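PDB 4WU0: similar to yteR (Bacilus subtilis) from Clostridium acetobutylicum, which probably hydrolyses unsaturated oligosaccharides derived from the rhamnogalacturonan of pectin, as a glycoside hydrolase of family 105. Local coordinates for residues Lys81-Leu86 / Arg96-Asn101; Asp21-Glu26 / Thr56-Asp61; Ile17-His22 / Gly28-Gly33. All blocks are in the same frame, centred on the assembly; numbering follows the deposited sequence.

Contact 1 of 3, residues Lys81-Leu86 / Arg96-Asn101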
ATOM      1  N   LYS A  81      -9.696  -3.018   5.931  1.00 11.99           N
ATOM      2  CA  LYS A  81      -9.235  -1.912   6.757  1.00 12.36           C
ATOM      3  C   LYS A  81     -10.288  -0.819   6.858  1.00 12.62           C
ATOM      4  O   LYS A  81     -10.599  -0.368   7.960  1.00 13.40           O
ATOM      5  CB  LYS A  81      -7.940  -1.340   6.219  1.00 14.03           C
ATOM      6  CG  LYS A  81      -6.810  -2.346   6.162  1.00 13.07           C
ATOM      7  CD  LYS A  81      -5.687  -1.794   5.328  1.00 12.41           C
ATOM      8  CE  LYS A  81      -4.517  -2.741   5.232  1.00 13.52           C
ATOM      9  NZ  LYS A  81      -3.444  -2.126   4.383  1.00 12.34           N
ATOM     10  N   ILE A  82     -10.846  -0.374   5.727  1.00 12.81           N
ATOM     11  CA  ILE A  82     -11.925   0.609   5.825  1.00 13.59           C
ATOM     12  C   ILE A  82     -13.140   0.053   6.568  1.00 13.75           C
ATOM     13  O   ILE A  82     -13.855   0.808   7.233  1.00 14.67           O
ATOM     14  CB  ILE A  82     -12.299   1.229   4.456  1.00 13.96           C
ATOM     15  CG1 ILE A  82     -13.187   2.474   4.635  1.00 13.65           C
ATOM     16  CG2 ILE A  82     -12.932   0.232   3.531  1.00 15.02           C
ATOM     17  CD1 ILE A  82     -12.473   3.706   5.226  1.00 16.44           C
ATOM     18  N   LEU A  83     -13.403  -1.248   6.451  1.00 13.70           N
ATOM     19  CA  LEU A  83     -14.506  -1.846   7.195  1.00 16.28           C
ATOM     20  C   LEU A  83     -14.305  -1.756   8.714  1.00 13.56           C
ATOM     21  O   LEU A  83     -15.273  -1.543   9.451  1.00 15.06           O
ATOM     22  CB  LEU A  83     -14.740  -3.297   6.781  1.00 13.78           C
ATOM     23  CG  LEU A  83     -15.203  -3.534   5.341  1.00 14.86           C
ATOM     24  CD1 LEU A  83     -15.320  -5.041   5.081  1.00 19.66           C
ATOM     25  CD2 LEU A  83     -16.532  -2.861   5.089  1.00 19.45           C
ATOM     26  N   ILE A  84     -13.063  -1.902   9.182  1.00 14.72           N
ATOM     27  CA  ILE A  84     -12.766  -1.694  10.595  1.00 13.82           C
ATOM     28  C   ILE A  84     -13.124  -0.279  10.997  1.00 14.33           C
ATOM     29  O   ILE A  84     -13.761  -0.051  12.036  1.00 16.66           O
ATOM     30  CB  ILE A  84     -11.305  -2.038  10.935  1.00 13.58           C
ATOM     31  CG1 ILE A  84     -11.074  -3.526  10.708  1.00 14.82           C
ATOM     32  CG2 ILE A  84     -10.970  -1.685  12.389  1.00 15.97           C
ATOM     33  CD1 ILE A  84      -9.616  -3.952  10.770  1.00 17.56           C
ATOM     34  N   THR A  85     -12.704   0.679  10.178  1.00 14.85           N
ATOM     35  CA  THR A  85     -12.968   2.078  10.454  1.00 14.65           C
ATOM     36  C   THR A  85     -14.471   2.338  10.507  1.00 16.63           C
ATOM     37  O   THR A  85     -14.965   3.009  11.418  1.00 18.65           O
ATOM     38  CB  THR A  85     -12.286   2.925   9.381  1.00 16.36           C
ATOM     39  OG1 THR A  85     -10.868   2.732   9.497  1.00 18.79           O
ATOM     40  CG2 THR A  85     -12.634   4.402   9.518  1.00 21.50           C
ATOM     41  N   LEU A  86     -15.205   1.783   9.560  1.00 15.70           N
ATOM     42  CA  LEU A  86     -16.648   1.990   9.527  1.00 16.11           C
ATOM     43  C   LEU A  86     -17.338   1.318  10.706  1.00 19.05           C
ATOM     44  O   LEU A  86     -18.302   1.865  11.251  1.00 19.49           O
ATOM     45  CB  LEU A  86     -17.252   1.484   8.225  1.00 16.33           C
ATOM     46  CG  LEU A  86     -17.025   2.352   6.991  1.00 16.39           C
ATOM     47  CD1 LEU A  86     -17.343   1.584   5.720  1.00 21.00           C
ATOM     48  CD2 LEU A  86     -17.864   3.618   7.073  1.00 21.52           C
ATOM     49  N   ARG A  96     -19.191  -5.658  10.662  1.00 18.54           N
ATOM     50  CA  ARG A  96     -18.553  -6.681  11.473  1.00 17.89           C
ATOM     51  C   ARG A  96     -18.712  -8.055  10.825  1.00 17.76           C
ATOM     52  O   ARG A  96     -17.760  -8.846  10.802  1.00 18.75           O
ATOM     53  CB  ARG A  96     -19.124  -6.692  12.881  1.00 19.33           C
ATOM     54  CG  ARG A  96     -18.507  -7.725  13.792  1.00 19.94           C
ATOM     55  CD  ARG A  96     -17.087  -7.379  14.157  1.00 28.57           C
ATOM     56  NE  ARG A  96     -16.497  -8.427  14.996  1.00 39.88           N
ATOM     57  CZ  ARG A  96     -15.554  -9.288  14.611  1.00 39.64           C
ATOM     58  NH1 ARG A  96     -15.048  -9.244  13.384  1.00 27.49           N
ATOM     59  NH2 ARG A  96     -15.116 -10.202  15.469  1.00 36.08           N
ATOM     60  N   LYS A  97     -19.889  -8.341  10.264  1.00 18.54           N
ATOM     61  CA  LYS A  97     -20.094  -9.644   9.627  1.00 20.97           C
ATOM     62  C   LYS A  97     -19.211  -9.782   8.393  1.00 17.86           C
ATOM     63  O   LYS A  97     -18.672 -10.845   8.134  1.00 18.15           O
ATOM     64  CB  LYS A  97     -21.561  -9.857   9.254  1.00 21.34           C
ATOM     65  CG  LYS A  97     -22.471 -10.073  10.442  1.00 23.56           C
ATOM     66  CD  LYS A  97     -23.919 -10.153   9.985  1.00 27.86           C
ATOM     67  CE  LYS A  97     -24.865 -10.446  11.132  1.00 41.62           C
ATOM     68  NZ  LYS A  97     -26.259 -10.176  10.706  1.00 46.29           N
ATOM     69  N   ALA A  98     -19.074  -8.701   7.635  1.00 17.13           N
ATOM     70  CA  ALA A  98     -18.187  -8.685   6.475  1.00 16.19           C
ATOM     71  C   ALA A  98     -16.736  -8.921   6.891  1.00 15.30           C
ATOM     72  O   ALA A  98     -15.990  -9.655   6.236  1.00 15.78           O
ATOM     73  CB  ALA A  98     -18.336  -7.352   5.708  1.00 16.99           C
ATOM     74  N   LEU A  99     -16.354  -8.349   8.019  1.00 15.84           N
ATOM     75  CA  LEU A  99     -15.009  -8.530   8.551  1.00 15.66           C
ATOM     76  C   LEU A  99     -14.768  -9.981   8.953  1.00 15.07           C
ATOM     77  O   LEU A  99     -13.681 -10.513   8.723  1.00 15.63           O
ATOM     78  CB  LEU A  99     -14.780  -7.581   9.730  1.00 14.96           C
ATOM     79  CG  LEU A  99     -14.434  -6.149   9.281  1.00 14.38           C
ATOM     80  CD1 LEU A  99     -14.638  -5.146  10.405  1.00 17.01           C
ATOM     81  CD2 LEU A  99     -13.003  -6.109   8.772  1.00 15.50           C
ATOM     82  N   ILE A 100     -15.776 -10.613   9.546  1.00 16.13           N
ATOM     83  CA  ILE A 100     -15.677 -12.022   9.908  1.00 16.86           C
ATOM     84  C   ILE A 100     -15.456 -12.845   8.642  1.00 16.82           C
ATOM     85  O   ILE A 100     -14.657 -13.783   8.630  1.00 17.65           O
ATOM     86  CB  ILE A 100     -16.938 -12.494  10.655  1.00 19.84           C
ATOM     87  CG1 ILE A 100     -16.924 -11.919  12.069  1.00 25.03           C
ATOM     88  CG2 ILE A 100     -17.023 -14.020  10.697  1.00 21.82           C
ATOM     89  CD1 ILE A 100     -18.295 -11.877  12.719  1.00 37.05           C
ATOM     90  N   ASN A 101     -16.149 -12.489   7.565  1.00 16.89           N
ATOM     91  CA  ASN A 101     -16.003 -13.224   6.314  1.00 19.38           C
ATOM     92  C   ASN A 101     -14.594 -13.087   5.745  1.00 19.80           C
ATOM     93  O   ASN A 101     -14.019 -14.062   5.270  1.00 20.15           O
ATOM     94  CB  ASN A 101     -17.062 -12.789   5.283  1.00 19.42           C
ATOM     95  CG  ASN A 101     -18.464 -13.228   5.664  1.00 25.82           C
ATOM     96  OD1 ASN A 101     -18.653 -14.267   6.314  1.00 28.88           O
ATOM     97  ND2 ASN A 101     -19.465 -12.438   5.268  1.00 24.95           N
TER
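L99 on helix 93-108 reaches across to L83 and I84 on helix 80-90, and with A98 beside it forms the apolar seam of an antiparallel pair of helices, consistent with the (alpha/alpha)6 barrel expected of this glycoside hydrolase family. The two short segments run at 150° to each other, their axes 9.5 Å apart, and the backbones come nearest where the CA atoms of L83 and L99 lie 6.8 Å from each other.

All the side-chain contacts across the seam are dispersive. L99 is central because its fork serves two neighbours: CG sits against CB of L83 at 3.8 Å, while CD2 reaches CG1 of I84 at 3.8 Å. The I84 and L99 side chains cross at about a right angle. With chi1 near -65°, I84 places CG1 beside its own backbone N, and it is this longer branch that meets the fork of L99. A98, the smallest partner, suits its place because its short methyl leaves room for the end of a longer side chain, CD1 of L83 at 3.9 Å.

K81, R96 and N101 are bonded outside the two segments. K81 turns away to N78 and Y133, R96 bonds to the hydroxyl of Y142, and N101 bonds to the carbonyl of G62. Further apolar cover comes from F138 of helix 129-146 against L99 and from M54 of helix 44-54 against L83.

Even the backbone joins the packing: the second methyl of the fork, CD1 of L99, rests 3.8 Å from the carbonyl O of L83, a van der Waals contact on the helix surface.

Contact 2 of 3, residues Asp21-Glu26 / Thr56-Asp61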
ATOM      1  N   ASP A  21     -16.540  -0.499  -9.066  1.00 16.23           N
ATOM      2  CA  ASP A  21     -16.731  -1.414 -10.199  1.00 16.72           C
ATOM      3  C   ASP A  21     -16.185  -2.820  -9.986  1.00 18.01           C
ATOM      4  O   ASP A  21     -16.471  -3.730 -10.773  1.00 18.61           O
ATOM      5  CB  ASP A  21     -16.221  -0.814 -11.522  1.00 16.44           C
ATOM      6  CG  ASP A  21     -14.738  -0.589 -11.551  1.00 20.78           C
ATOM      7  OD1 ASP A  21     -14.086  -0.719 -10.496  1.00 19.75           O
ATOM      8  OD2 ASP A  21     -14.229  -0.230 -12.649  1.00 22.18           O
ATOM      9  N   HIS A  22     -15.442  -3.012  -8.902  1.00 16.42           N
ATOM     10  CA  HIS A  22     -15.000  -4.348  -8.492  1.00 15.43           C
ATOM     11  C   HIS A  22     -14.486  -4.237  -7.071  1.00 14.70           C
ATOM     12  O   HIS A  22     -14.315  -3.132  -6.581  1.00 14.82           O
ATOM     13  CB  HIS A  22     -13.928  -4.918  -9.437  1.00 18.06           C
ATOM     14  CG  HIS A  22     -12.575  -4.287  -9.298  1.00 19.20           C
ATOM     15  ND1 HIS A  22     -12.283  -3.031  -9.780  1.00 19.56           N
ATOM     16  CD2 HIS A  22     -11.415  -4.769  -8.794  1.00 17.21           C
ATOM     17  CE1 HIS A  22     -11.016  -2.744  -9.527  1.00 18.17           C
ATOM     18  NE2 HIS A  22     -10.468  -3.784  -8.932  1.00 20.00           N
ATOM     19  N   TRP A  23     -14.251  -5.362  -6.397  1.00 15.31           N
ATOM     20  CA  TRP A  23     -13.721  -5.326  -5.035  1.00 14.72           C
ATOM     21  C   TRP A  23     -12.222  -5.085  -5.126  1.00 15.63           C
ATOM     22  O   TRP A  23     -11.409  -6.010  -5.038  1.00 21.24           O
ATOM     23  CB  TRP A  23     -14.055  -6.641  -4.333  1.00 15.02           C
ATOM     24  CG  TRP A  23     -13.625  -6.815  -2.915  1.00 14.84           C
ATOM     25  CD1 TRP A  23     -12.701  -7.707  -2.451  1.00 15.75           C
ATOM     26  CD2 TRP A  23     -14.141  -6.135  -1.756  1.00 14.70           C
ATOM     27  NE1 TRP A  23     -12.603  -7.618  -1.077  1.00 15.94           N
ATOM     28  CE2 TRP A  23     -13.481  -6.670  -0.628  1.00 14.77           C
ATOM     29  CE3 TRP A  23     -15.097  -5.133  -1.566  1.00 14.66           C
ATOM     30  CZ2 TRP A  23     -13.737  -6.228   0.677  1.00 16.34           C
ATOM     31  CZ3 TRP A  23     -15.341  -4.683  -0.278  1.00 15.73           C
ATOM     32  CH2 TRP A  23     -14.657  -5.239   0.837  1.00 16.07           C
ATOM     33  N   GLY A  24     -11.872  -3.834  -5.368  1.00 13.28           N
ATOM     34  CA  GLY A  24     -10.502  -3.443  -5.595  1.00 12.84           C
ATOM     35  C   GLY A  24      -9.826  -2.862  -4.376  1.00 14.06           C
ATOM     36  O   GLY A  24     -10.357  -1.959  -3.758  1.00 13.38           O
ATOM     37  N   TYR A  25      -8.655  -3.397  -4.043  1.00 12.86           N
ATOM     38  CA  TYR A  25      -7.884  -2.931  -2.886  1.00 12.10           C
ATOM     39  C   TYR A  25      -7.631  -1.440  -2.908  1.00 12.53           C
ATOM     40  O   TYR A  25      -7.561  -0.811  -1.848  1.00 12.09           O
ATOM     41  CB  TYR A  25      -6.523  -3.654  -2.817  1.00 12.38           C
ATOM     42  CG  TYR A  25      -5.582  -3.368  -3.980  1.00 12.43           C
ATOM     43  CD1 TYR A  25      -5.518  -4.219  -5.068  1.00 13.46           C
ATOM     44  CD2 TYR A  25      -4.752  -2.263  -3.974  1.00 12.19           C
ATOM     45  CE1 TYR A  25      -4.649  -3.977  -6.126  1.00 13.32           C
ATOM     46  CE2 TYR A  25      -3.895  -1.993  -5.050  1.00 12.41           C
ATOM     47  CZ  TYR A  25      -3.841  -2.862  -6.111  1.00 15.03           C
ATOM     48  OH  TYR A  25      -2.973  -2.613  -7.165  1.00 15.03           O
ATOM     49  N   GLU A  26      -7.503  -0.859  -4.099  1.00 13.32           N
ATOM     50  CA  GLU A  26      -7.150   0.548  -4.197  1.00 13.11           C
ATOM     51  C   GLU A  26      -8.321   1.442  -3.824  1.00 13.41           C
ATOM     52  O   GLU A  26      -8.146   2.620  -3.536  1.00 12.92           O
ATOM     53  CB  GLU A  26      -6.596   0.886  -5.601  1.00 11.81           C
ATOM     54  CG  GLU A  26      -7.569   0.801  -6.758  1.00 13.31           C
ATOM     55  CD  GLU A  26      -7.665  -0.573  -7.403  1.00 18.89           C
ATOM     56  OE1 GLU A  26      -7.517  -1.598  -6.706  1.00 17.21           O
ATOM     57  OE2 GLU A  26      -7.898  -0.627  -8.639  1.00 18.51           O
ATOM     58  N   THR A  56     -22.067  -0.350  -2.046  1.00 17.87           N
ATOM     59  CA  THR A  56     -22.003  -1.170  -3.253  1.00 18.35           C
ATOM     60  C   THR A  56     -21.618  -2.601  -2.914  1.00 18.16           C
ATOM     61  O   THR A  56     -22.113  -3.552  -3.548  1.00 19.17           O
ATOM     62  CB  THR A  56     -20.958  -0.613  -4.242  1.00 20.25           C
ATOM     63  OG1 THR A  56     -21.487   0.550  -4.876  1.00 21.29           O
ATOM     64  CG2 THR A  56     -20.609  -1.630  -5.328  1.00 18.79           C
ATOM     65  N   PHE A  57     -20.721  -2.739  -1.948  1.00 17.02           N
ATOM     66  CA  PHE A  57     -20.083  -4.031  -1.678  1.00 16.84           C
ATOM     67  C   PHE A  57     -20.699  -4.792  -0.522  1.00 19.25           C
ATOM     68  O   PHE A  57     -20.754  -6.015  -0.553  1.00 19.34           O
ATOM     69  CB  PHE A  57     -18.595  -3.818  -1.380  1.00 17.04           C
ATOM     70  CG  PHE A  57     -17.856  -3.156  -2.502  1.00 16.80           C
ATOM     71  CD1 PHE A  57     -17.670  -3.816  -3.701  1.00 15.78           C
ATOM     72  CD2 PHE A  57     -17.360  -1.873  -2.362  1.00 18.25           C
ATOM     73  CE1 PHE A  57     -17.002  -3.202  -4.767  1.00 18.51           C
ATOM     74  CE2 PHE A  57     -16.674  -1.248  -3.411  1.00 18.38           C
ATOM     75  CZ  PHE A  57     -16.495  -1.920  -4.614  1.00 17.49           C
ATOM     76  N   ILE A  58     -21.100  -4.085   0.527  1.00 19.05           N
ATOM     77  CA  ILE A  58     -21.491  -4.765   1.762  1.00 17.76           C
ATOM     78  C   ILE A  58     -22.996  -4.918   1.875  1.00 20.76           C
ATOM     79  O   ILE A  58     -23.730  -3.951   2.136  1.00 20.21           O
ATOM     80  CB  ILE A  58     -20.962  -4.044   3.010  1.00 17.05           C
ATOM     81  CG1 ILE A  58     -19.487  -3.658   2.841  1.00 15.79           C
ATOM     82  CG2 ILE A  58     -21.121  -4.916   4.232  1.00 19.81           C
ATOM     83  CD1 ILE A  58     -18.568  -4.832   2.486  1.00 19.14           C
ATOM     84  N   ASN A  59     -23.450  -6.153   1.691  1.00 21.46           N
ATOM     85  CA  ASN A  59     -24.853  -6.477   1.792  1.00 22.86           C
ATOM     86  C   ASN A  59     -25.285  -6.474   3.254  1.00 26.80           C
ATOM     87  O   ASN A  59     -24.456  -6.564   4.141  1.00 24.28           O
ATOM     88  CB  ASN A  59     -25.103  -7.847   1.170  1.00 23.07           C
ATOM     89  CG  ASN A  59     -24.826  -7.870  -0.327  1.00 25.92           C
ATOM     90  OD1 ASN A  59     -25.259  -6.987  -1.074  1.00 26.15           O
ATOM     91  ND2 ASN A  59     -24.104  -8.887  -0.773  1.00 25.16           N
ATOM     92  N   GLU A  60     -26.586  -6.367   3.505  1.00 28.07           N
ATOM     93  CA  GLU A  60     -27.070  -6.287   4.873  1.00 27.85           C
ATOM     94  C   GLU A  60     -26.669  -7.516   5.681  1.00 29.62           C
ATOM     95  O   GLU A  60     -26.441  -7.412   6.885  1.00 33.24           O
ATOM     96  CB  GLU A  60     -28.597  -6.127   4.903  1.00 30.54           C
ATOM     97  CG  GLU A  60     -29.169  -5.860   6.296  1.00 41.86           C
ATOM     98  CD  GLU A  60     -28.515  -4.663   6.989  1.00 51.60           C
ATOM     99  OE1 GLU A  60     -28.207  -3.662   6.298  1.00 50.61           O
ATOM    100  OE2 GLU A  60     -28.303  -4.726   8.223  1.00 59.46           O
ATOM    101  N   ASP A  61     -26.566  -8.672   5.025  1.00 27.57           N
ATOM    102  CA  ASP A  61     -26.186  -9.901   5.727  1.00 29.22           C
ATOM    103  C   ASP A  61     -24.672 -10.069   5.900  1.00 27.20           C
ATOM    104  O   ASP A  61     -24.207 -11.091   6.412  1.00 29.56           O
ATOM    105  CB  ASP A  61     -26.784 -11.142   5.045  1.00 32.82           C
ATOM    106  CG  ASP A  61     -26.166 -11.452   3.684  1.00 28.19           C
ATOM    107  OD1 ASP A  61     -25.356 -10.664   3.163  1.00 27.00           O
ATOM    108  OD2 ASP A  61     -26.547 -12.501   3.103  1.00 30.55           O
TER
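W23 and F57 make an edge-to-face aromatic contact, joining the turn that leads into helix 25-41 to the loop that leaves helix 44-54. The six-membered ring of W23 lies 5.2 Å from the ring of F57, centroid to centroid, with the planes at 71°, a T-shaped pair in which tryptophan gives the edge and phenylalanine the face. CE3 of W23 comes within 3.5 Å of CG of F57, over the rim of the ring and not its centre, and CZ3 of W23 touches CB of F57 just as closely. The methyl CG2 of T56 lies over the other face of F57, so the phenyl ring is held from both sides. CG of W23 stands anti to its backbone N (chi1 -179°), which swings the indole from the turn toward the loop. I58 adds a looser touch, CD1 to CZ3 of W23 at 4.3 Å.

The far rim of F57 comes close to the backbone: its CZ lies 3.2 Å from O of H22. That oxygen also accepts a weak bond from N of G24, closing an inverse gamma turn centred on W23. G24, the N-cap of helix 25-41, lacks a side chain and so leaves room for the imidazole of H22, one face of which lies over G24 N. The imidazole is steadied by ND1, which donates to OD1 of D21 at 3.0 Å; the acceptor is close to the ring plane but is met from above the carboxylate plane.

The indole nitrogen of W23 finds its acceptor in the carbonyl of H76, and I58 packs on A98. The aromatic pair thus lies between the start of helix 25-41, the loop after helix 44-54, the loop before helix 80-90 and the flank of helix 93-108.

Contact 3 of 3, residues Ile17-His22 / Gly28-Gly33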
ATOM      1  N   ILE A  17     -14.715   9.865  -9.215  1.00 16.57           N
ATOM      2  CA  ILE A  17     -13.752   8.815  -9.514  1.00 14.20           C
ATOM      3  C   ILE A  17     -14.372   7.467  -9.163  1.00 13.96           C
ATOM      4  O   ILE A  17     -14.985   7.310  -8.112  1.00 16.53           O
ATOM      5  CB  ILE A  17     -12.471   9.043  -8.693  1.00 15.92           C
ATOM      6  CG1 ILE A  17     -11.852  10.410  -9.016  1.00 19.58           C
ATOM      7  CG2 ILE A  17     -11.463   7.946  -8.932  1.00 18.18           C
ATOM      8  CD1 ILE A  17     -11.534  10.638 -10.453  1.00 19.91           C
ATOM      9  N   THR A  18     -14.218   6.506 -10.063  1.00 15.66           N
ATOM     10  CA  THR A  18     -14.802   5.184  -9.885  1.00 15.44           C
ATOM     11  C   THR A  18     -14.133   4.432  -8.735  1.00 17.07           C
ATOM     12  O   THR A  18     -12.920   4.198  -8.742  1.00 15.14           O
ATOM     13  CB  THR A  18     -14.665   4.345 -11.161  1.00 17.16           C
ATOM     14  OG1 THR A  18     -15.207   5.053 -12.285  1.00 17.12           O
ATOM     15  CG2 THR A  18     -15.392   3.024 -11.024  1.00 20.15           C
ATOM     16  N   LEU A  19     -14.944   4.039  -7.757  1.00 15.51           N
ATOM     17  CA  LEU A  19     -14.479   3.270  -6.619  1.00 12.95           C
ATOM     18  C   LEU A  19     -15.374   2.068  -6.357  1.00 16.04           C
ATOM     19  O   LEU A  19     -15.295   1.461  -5.287  1.00 14.66           O
ATOM     20  CB  LEU A  19     -14.453   4.157  -5.362  1.00 12.99           C
ATOM     21  CG  LEU A  19     -13.600   5.423  -5.438  1.00 13.79           C
ATOM     22  CD1 LEU A  19     -13.852   6.327  -4.245  1.00 17.35           C
ATOM     23  CD2 LEU A  19     -12.103   5.063  -5.525  1.00 12.69           C
ATOM     24  N   THR A  20     -16.213   1.717  -7.335  1.00 15.16           N
ATOM     25  CA  THR A  20     -17.323   0.781  -7.097  1.00 14.87           C
ATOM     26  C   THR A  20     -17.491  -0.338  -8.142  1.00 17.89           C
ATOM     27  O   THR A  20     -18.481  -1.064  -8.090  1.00 17.94           O
ATOM     28  CB  THR A  20     -18.664   1.565  -6.970  1.00 16.71           C
ATOM     29  OG1 THR A  20     -18.813   2.454  -8.080  1.00 18.06           O
ATOM     30  CG2 THR A  20     -18.680   2.398  -5.665  1.00 17.48           C
ATOM     31  N   ASP A  21     -16.540  -0.499  -9.066  1.00 16.23           N
ATOM     32  CA  ASP A  21     -16.731  -1.414 -10.199  1.00 16.72           C
ATOM     33  C   ASP A  21     -16.185  -2.820  -9.986  1.00 18.01           C
ATOM     34  O   ASP A  21     -16.471  -3.730 -10.773  1.00 18.61           O
ATOM     35  CB  ASP A  21     -16.221  -0.814 -11.522  1.00 16.44           C
ATOM     36  CG  ASP A  21     -14.738  -0.589 -11.551  1.00 20.78           C
ATOM     37  OD1 ASP A  21     -14.086  -0.719 -10.496  1.00 19.75           O
ATOM     38  OD2 ASP A  21     -14.229  -0.230 -12.649  1.00 22.18           O
ATOM     39  N   HIS A  22     -15.442  -3.012  -8.902  1.00 16.42           N
ATOM     40  CA  HIS A  22     -15.000  -4.348  -8.492  1.00 15.43           C
ATOM     41  C   HIS A  22     -14.486  -4.237  -7.071  1.00 14.70           C
ATOM     42  O   HIS A  22     -14.315  -3.132  -6.581  1.00 14.82           O
ATOM     43  CB  HIS A  22     -13.928  -4.918  -9.437  1.00 18.06           C
ATOM     44  CG  HIS A  22     -12.575  -4.287  -9.298  1.00 19.20           C
ATOM     45  ND1 HIS A  22     -12.283  -3.031  -9.780  1.00 19.56           N
ATOM     46  CD2 HIS A  22     -11.415  -4.769  -8.794  1.00 17.21           C
ATOM     47  CE1 HIS A  22     -11.016  -2.744  -9.527  1.00 18.17           C
ATOM     48  NE2 HIS A  22     -10.468  -3.784  -8.932  1.00 20.00           N
ATOM     49  N   GLY A  28     -10.562   0.759  -1.191  1.00 13.51           N
ATOM     50  CA  GLY A  28     -10.451   0.891   0.255  1.00 13.38           C
ATOM     51  C   GLY A  28      -9.309   1.816   0.651  1.00 14.38           C
ATOM     52  O   GLY A  28      -9.414   2.585   1.608  1.00 13.93           O
ATOM     53  N   LEU A  29      -8.202   1.721  -0.072  1.00 13.83           N
ATOM     54  CA  LEU A  29      -7.046   2.584   0.173  1.00 11.37           C
ATOM     55  C   LEU A  29      -7.414   4.081   0.040  1.00 11.05           C
ATOM     56  O   LEU A  29      -7.033   4.911   0.871  1.00 13.33           O
ATOM     57  CB  LEU A  29      -5.937   2.230  -0.807  1.00 12.89           C
ATOM     58  CG  LEU A  29      -4.708   3.117  -0.917  1.00 15.14           C
ATOM     59  CD1 LEU A  29      -3.936   3.239   0.385  1.00 15.89           C
ATOM     60  CD2 LEU A  29      -3.808   2.559  -2.009  1.00 16.95           C
ATOM     61  N   THR A  30      -8.154   4.408  -1.010  1.00 12.34           N
ATOM     62  CA  THR A  30      -8.575   5.780  -1.249  1.00 12.41           C
ATOM     63  C   THR A  30      -9.553   6.208  -0.156  1.00 11.61           C
ATOM     64  O   THR A  30      -9.482   7.326   0.355  1.00 13.83           O
ATOM     65  CB  THR A  30      -9.182   5.920  -2.652  1.00 13.60           C
ATOM     66  OG1 THR A  30      -8.157   5.688  -3.625  1.00 15.51           O
ATOM     67  CG2 THR A  30      -9.768   7.302  -2.878  1.00 12.56           C
ATOM     68  N   LEU A  31     -10.466   5.314   0.220  1.00 11.24           N
ATOM     69  CA  LEU A  31     -11.380   5.625   1.288  1.00 12.26           C
ATOM     70  C   LEU A  31     -10.672   5.811   2.639  1.00 12.32           C
ATOM     71  O   LEU A  31     -11.109   6.629   3.463  1.00 14.72           O
ATOM     72  CB  LEU A  31     -12.475   4.553   1.410  1.00 14.71           C
ATOM     73  CG  LEU A  31     -13.420   4.458   0.216  1.00 15.57           C
ATOM     74  CD1 LEU A  31     -14.438   3.344   0.454  1.00 17.14           C
ATOM     75  CD2 LEU A  31     -14.142   5.773  -0.052  1.00 15.66           C
ATOM     76  N   ASP A  32      -9.600   5.047   2.866  1.00 13.08           N
ATOM     77  CA  ASP A  32      -8.794   5.188   4.077  1.00 13.78           C
ATOM     78  C   ASP A  32      -8.201   6.615   4.133  1.00 15.58           C
ATOM     79  O   ASP A  32      -8.075   7.200   5.201  1.00 14.04           O
ATOM     80  CB  ASP A  32      -7.660   4.138   4.102  1.00 13.78           C
ATOM     81  CG  ASP A  32      -8.147   2.696   4.392  1.00 19.48           C
ATOM     82  OD1 ASP A  32      -9.200   2.533   5.033  1.00 19.46           O
ATOM     83  OD2 ASP A  32      -7.459   1.703   4.011  1.00 17.89           O
ATOM     84  N   GLY A  33      -7.815   7.159   2.978  1.00 14.33           N
ATOM     85  CA  GLY A  33      -7.361   8.537   2.909  1.00 13.45           C
ATOM     86  C   GLY A  33      -8.484   9.520   3.199  1.00 14.42           C
ATOM     87  O   GLY A  33      -8.312  10.497   3.927  1.00 14.42           O
TER
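L19 faces T30 and L31 from an irregular loop, residues 17-22, that passes beside the early turns of helix 25-41. Backbone and backbone stay well apart: the nearest CA atoms, those of L19 and G28, are 8.3 Å from each other. The helical side is regular, with N of D32 bonded to O of G28 at 2.8 Å, whereas the loop has no repeating structure and sends just one side chain across. L19 turns toward the helix, and its length suits the gap.

The two methyls of L19 divide the work. CD2 approaches T30, 4.2 Å from its CG2, and CD1 goes to L31, 4.2 Å from its CD2. The leucine and threonine side chains cross at about a right angle. T30 can play this apolar role because it has two different faces: the methyl CG2 is anti to the backbone N and meets L19, while OG1, beside the backbone N (chi1 -66°), bonds to the carbonyl of E26 one turn earlier. The hydroxyl is therefore satisfied within its own helix and the methyl is left for packing. L31 sets out across the line of approach, but its end bends nearer, so that a branched tip and not a shaft makes the contact. These distances are those of relaxed van der Waals packing, in keeping with a modest buried surface of 105 Å².

Around L19 other helices close in. F49 and T53 of helix 44-54 press on L19, and T53 and M54 of the same helix touch L31; P345, at the start of helix 345-360, lies against both L19 and T30; and I82 of helix 80-90 packs on L31. L19 is thus a loop residue buried among helices from both ends of the chain.

In the fold
From the N terminus, the chain leaves helix 4-14 and contact 3 closes the first short loop, folding residues 17-22 back onto helix 25-41. Contact 2 starts from the same stretch, sharing D21 and H22, but reaches on past helix 44-54 to residues 56-61, so its span crosses that of contact 3. The two meet where T20 touches T56. Contact 1 follows in series and closes the short connection between helices 80-90 and 93-108. Its first helix is tied back to the earlier parts: I58 of contact 2 packs on L83, and I82 leans on D32 of helix 25-41.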